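Local coordinates for protein putative oxidoreductase with NAD(P)-binding Rossmann-fold domain (PDB 3UUW) that is probably an NAD(P)-dependent oxidoreductase of the GFO/IDH/MocA family, pairing a Rossmann-fold nucleotide-binding domain with a second domain, its substrate not established, at residues I83-L86 with L87-V91; P98-T102 with V103-E107. All blocks are in the same frame, centred on the assembly; numbering follows the deposited sequence.

Contact 1 of 2, residues I83-L86 with L87-V91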
loop_
_atom_site.group_PDB
_atom_site.type_symbol
_atom_site.label_atom_id
_atom_site.label_comp_id
_atom_site.label_asym_id
_atom_site.label_seq_id
_atom_site.Cartn_x
_atom_site.Cartn_y
_atom_site.Cartn_z
ATOM N N ILE A 83 32.711 -10.089 30.466
ATOM C CA ILE A 83 32.149 -11.440 30.444
ATOM C C ILE A 83 33.066 -12.451 31.146
ATOM O O ILE A 83 32.579 -13.370 31.779
ATOM C CB ILE A 83 31.799 -11.891 29.014
ATOM C CG1 ILE A 83 30.744 -10.954 28.421
ATOM C CG2 ILE A 83 31.279 -13.354 29.020
ATOM C CD1 ILE A 83 30.430 -11.190 26.913
ATOM N N LYS A 84 34.378 -12.271 31.030
ATOM C CA LYS A 84 35.311 -13.153 31.700
ATOM C C LYS A 84 35.072 -13.075 33.218
ATOM O O LYS A 84 34.972 -14.098 33.878
ATOM C CB LYS A 84 36.745 -12.800 31.293
ATOM C CG LYS A 84 37.824 -13.730 31.776
ATOM C CD LYS A 84 39.076 -13.636 30.865
ATOM C CE LYS A 84 39.420 -12.184 30.455
ATOM N NZ LYS A 84 40.775 -12.033 29.820
ATOM N N ILE A 85 34.932 -11.863 33.753
ATOM C CA ILE A 85 34.624 -11.669 35.184
ATOM C C ILE A 85 33.303 -12.353 35.592
ATOM O O ILE A 85 33.238 -13.079 36.593
ATOM C CB ILE A 85 34.538 -10.173 35.520
ATOM C CG1 ILE A 85 35.928 -9.528 35.425
ATOM C CG2 ILE A 85 33.915 -9.954 36.906
ATOM C CD1 ILE A 85 35.900 -8.012 35.456
ATOM N N LEU A 86 32.263 -12.145 34.789
ATOM C CA LEU A 86 30.932 -12.659 35.097
ATOM C C LEU A 86 30.863 -14.179 35.101
ATOM O O LEU A 86 30.337 -14.779 36.022
ATOM C CB LEU A 86 29.908 -12.089 34.100
ATOM C CG LEU A 86 29.681 -10.573 34.171
ATOM C CD1 LEU A 86 28.672 -10.091 33.086
ATOM C CD2 LEU A 86 29.198 -10.189 35.568
ATOM N N LEU A 87 31.424 -14.789 34.064
ATOM C CA LEU A 87 31.437 -16.237 33.966
ATOM C C LEU A 87 32.235 -16.828 35.130
ATOM O O LEU A 87 31.848 -17.832 35.712
ATOM C CB LEU A 87 31.992 -16.684 32.605
ATOM C CG LEU A 87 31.158 -16.321 31.380
ATOM C CD1 LEU A 87 31.909 -16.675 30.092
ATOM C CD2 LEU A 87 29.786 -16.989 31.427
ATOM N N ASN A 88 33.324 -16.181 35.516
ATOM C CA ASN A 88 34.120 -16.694 36.618
ATOM C C ASN A 88 33.430 -16.541 37.977
ATOM O O ASN A 88 33.752 -17.277 38.916
ATOM C CB ASN A 88 35.528 -16.105 36.599
ATOM C CG ASN A 88 36.423 -16.824 35.617
ATOM O OD1 ASN A 88 36.415 -18.050 35.556
ATOM N ND2 ASN A 88 37.204 -16.078 34.858
ATOM N N LEU A 89 32.463 -15.620 38.053
ATOM C CA LEU A 89 31.632 -15.438 39.233
ATOM C C LEU A 89 30.353 -16.298 39.197
ATOM O O LEU A 89 29.525 -16.211 40.105
ATOM C CB LEU A 89 31.285 -13.957 39.441
ATOM C CG LEU A 89 32.391 -13.087 40.034
ATOM C CD1 LEU A 89 31.997 -11.619 39.933
ATOM C CD2 LEU A 89 32.697 -13.497 41.496
ATOM N N GLY A 90 30.198 -17.127 38.162
ATOM C CA GLY A 90 29.127 -18.127 38.116
ATOM C C GLY A 90 27.774 -17.645 37.644
ATOM O O GLY A 90 26.756 -18.247 37.976
ATOM N N VAL A 91 27.760 -16.601 36.828
ATOM C CA VAL A 91 26.484 -16.082 36.333
ATOM C C VAL A 91 26.336 -16.318 34.829
ATOM O O VAL A 91 27.288 -16.168 34.080
ATOM C CB VAL A 91 26.289 -14.580 36.649
ATOM C CG1 VAL A 91 26.420 -14.318 38.169
ATOM C CG2 VAL A 91 27.261 -13.730 35.889
#

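Contact 2 of 2, residues P98-T102 with V103-E107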
loop_
_atom_site.group_PDB
_atom_site.type_symbol
_atom_site.label_atom_id
_atom_site.label_comp_id
_atom_site.label_asym_id
_atom_site.label_seq_id
_atom_site.Cartn_x
_atom_site.Cartn_y
_atom_site.Cartn_z
ATOM N N PRO A 98 28.158 -7.759 18.896
ATOM C CA PRO A 98 28.712 -9.106 18.758
ATOM C C PRO A 98 29.214 -9.578 20.131
ATOM O O PRO A 98 29.361 -8.767 21.057
ATOM C CB PRO A 98 29.876 -8.882 17.807
ATOM C CG PRO A 98 30.383 -7.561 18.192
ATOM C CD PRO A 98 29.160 -6.739 18.546
ATOM N N LEU A 99 29.485 -10.861 20.265
ATOM C CA LEU A 99 29.935 -11.432 21.540
ATOM C C LEU A 99 31.147 -10.657 22.080
ATOM O O LEU A 99 31.112 -10.117 23.188
ATOM C CB LEU A 99 30.289 -12.895 21.336
ATOM C CG LEU A 99 30.816 -13.677 22.537
ATOM C CD1 LEU A 99 29.964 -13.414 23.785
ATOM C CD2 LEU A 99 30.858 -15.179 22.231
ATOM N N ALA A 100 32.205 -10.589 21.284
ATOM C CA ALA A 100 33.391 -9.839 21.659
ATOM C C ALA A 100 33.985 -9.109 20.445
ATOM O O ALA A 100 33.533 -9.288 19.315
ATOM C CB ALA A 100 34.412 -10.776 22.319
ATOM N N SER A 101 34.988 -8.265 20.671
ATOM C CA SER A 101 35.587 -7.520 19.571
ATOM C C SER A 101 36.112 -8.416 18.440
ATOM O O SER A 101 36.094 -8.032 17.253
ATOM C CB SER A 101 36.712 -6.637 20.111
ATOM O OG SER A 101 36.197 -5.720 21.065
ATOM N N THR A 102 36.634 -9.581 18.799
ATOM C CA THR A 102 37.134 -10.539 17.820
ATOM C C THR A 102 36.483 -11.906 18.026
ATOM O O THR A 102 36.027 -12.221 19.101
ATOM C CB THR A 102 38.678 -10.731 17.911
ATOM O OG1 THR A 102 39.021 -11.492 19.078
ATOM C CG2 THR A 102 39.425 -9.386 17.921
ATOM N N VAL A 103 36.425 -12.701 16.967
ATOM C CA VAL A 103 35.888 -14.063 17.073
ATOM C C VAL A 103 36.744 -14.912 18.032
ATOM O O VAL A 103 36.221 -15.687 18.815
ATOM C CB VAL A 103 35.807 -14.723 15.705
ATOM C CG1 VAL A 103 35.487 -16.210 15.847
ATOM C CG2 VAL A 103 34.749 -14.014 14.840
ATOM N N SER A 104 38.064 -14.731 17.965
ATOM C CA SER A 104 38.979 -15.479 18.825
ATOM C C SER A 104 38.626 -15.260 20.300
ATOM O O SER A 104 38.530 -16.214 21.074
ATOM C CB SER A 104 40.416 -15.053 18.534
ATOM O OG SER A 104 41.312 -15.959 19.102
ATOM N N GLN A 105 38.407 -14.000 20.683
ATOM C CA GLN A 105 37.961 -13.695 22.045
ATOM C C GLN A 105 36.635 -14.383 22.340
ATOM O O GLN A 105 36.449 -14.958 23.415
ATOM C CB GLN A 105 37.807 -12.191 22.231
ATOM C CG GLN A 105 39.131 -11.470 22.348
ATOM C CD GLN A 105 38.972 -9.982 22.304
ATOM O OE1 GLN A 105 37.878 -9.464 22.095
ATOM N NE2 GLN A 105 40.074 -9.281 22.476
ATOM N N GLY A 106 35.694 -14.308 21.399
ATOM C CA GLY A 106 34.431 -15.003 21.551
ATOM C C GLY A 106 34.576 -16.509 21.799
ATOM O O GLY A 106 33.913 -17.076 22.672
ATOM N N GLU A 107 35.468 -17.158 21.045
ATOM C CA GLU A 107 35.700 -18.596 21.213
ATOM C C GLU A 107 36.201 -18.930 22.622
ATOM O O GLU A 107 35.815 -19.949 23.196
ATOM C CB GLU A 107 36.680 -19.092 20.159
ATOM C CG GLU A 107 36.084 -19.113 18.742
ATOM C CD GLU A 107 37.115 -19.409 17.641
ATOM O OE1 GLU A 107 38.269 -18.992 17.772
ATOM O OE2 GLU A 107 36.757 -20.036 16.626
#

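Contact 1 of 2, residues I83-L86 with L87-V91
I83, I85 and L86 meet L87, L89 and V91 where helix 79-88 ends and the chain turns toward a strand. The backbone bonds come first. L87 N gives a nearly straight bond to I83 O at 2.9 Å (N-H...O 172°). N88 N donates to K84 O at 3.1 Å and continues the helical pattern. The pattern then loosens. L89 N makes two weak bonds, one to I85 O and one to L86 O.

The end of the helix is a Schellman motif. V91 N reaches back to L86 O at 3.3 Å, and G90 N bonds to L87 O at 3.0 Å. G90 has positive phi (83°), a backbone region that glycine enters readily. This reversal swings V91 back over the last turn.

The apolar contacts follow the same geometry. V91 has chi1 -56°, measured to CG1, and this leaves CG2 between the backbone N and the carbonyl carbon, 3.6 Å from L86 CB. The two side chains cross at a slant. This is the hydrophobic contact that commonly accompanies a Schellman motif. Along the helix, I83 and L87 run alongside each other, with I83 CG2 3.5 Å from L87 CD1. I85 and L89 do the same on another face of the helix, more loosely, with I85 CG2 4.0 Å from L89 CD1.

K84 and N88 also lie side by side on the more open face, where K84 CG is 3.9 Å from N88 ND2.

The helix is the crossover of a beta-alpha-beta unit. I83, L86 and L87 pack on strand 92-95, while I83, L86 and V91 touch strand 69-72. I85, L86 and L89 face helix 60-64. I83, L87 and N88 face helix 103-116.

Contact 2 of 2, residues P98-T102 with V103-E107
T102 turns its hydroxyl toward Q105 through chi1 of 73°, which sets OG1 between its own backbone N and carbonyl carbon. In L99, CG stands opposite the backbone N (chi1 179°), and this carries CD2 onto G106. The peptide bond before P98 is cis, as is common at the Lys-Pro motif of this family.

T102 is the N-cap of helix 103-116. Its OG1 accepts from Q105 N at 3.0 Å, with an N-H...O angle of 166°. Its carbonyl O takes the N-H of G106 at 3.1 Å. One residue therefore serves two N-H groups of the first turn, through its side chain and through its backbone.

The Q105 side chain lies across that of T102 at about a right angle. Q105 CG passes 3.3 Å from T102 OG1 and flanks the capping bond. At the base of the side chain, A100 CB packs 3.7 Å from Q105 CB. The chain is extended beyond CG, which places OE1 by the preceding loop, 3.6 Å from S101 CB.

A second apolar contact is at G106. L99 CD2 sits 3.6 Å from G106 CA, against bare backbone, because the glycine has no side chain to intervene.

E301 OE2, from helix 295-305, accepts from V103 N, and R298 of the same helix forms a salt bridge with E107. Two side chains, T102 and E301, thus accept N-H groups at the start of the helix, where the usual helical acceptors are missing. The partial positive charge at this helix end would favour both acceptors, and would probably stabilise the carboxylate of E301 as an anion.

Overall arrangement
Along the chain the two contacts come in series; they neither nest nor cross. Contact 1 closes the turn that ends helix 79-88 and starts strand 92-95. The strand runs through the parallel Rossmann sheet. Contact 2 then closes the loop beyond it, at the start of helix 103-116. One contact ends a helix and the other begins the next. Their centres are about 16 Å apart, yet they touch through I83 CD1 and L99 CD1, 3.9 Å from each other. Helix 103-116 then packs back beside helix 79-88. Contact 2 also ties the Rossmann fold to the C-terminal helix 295-305.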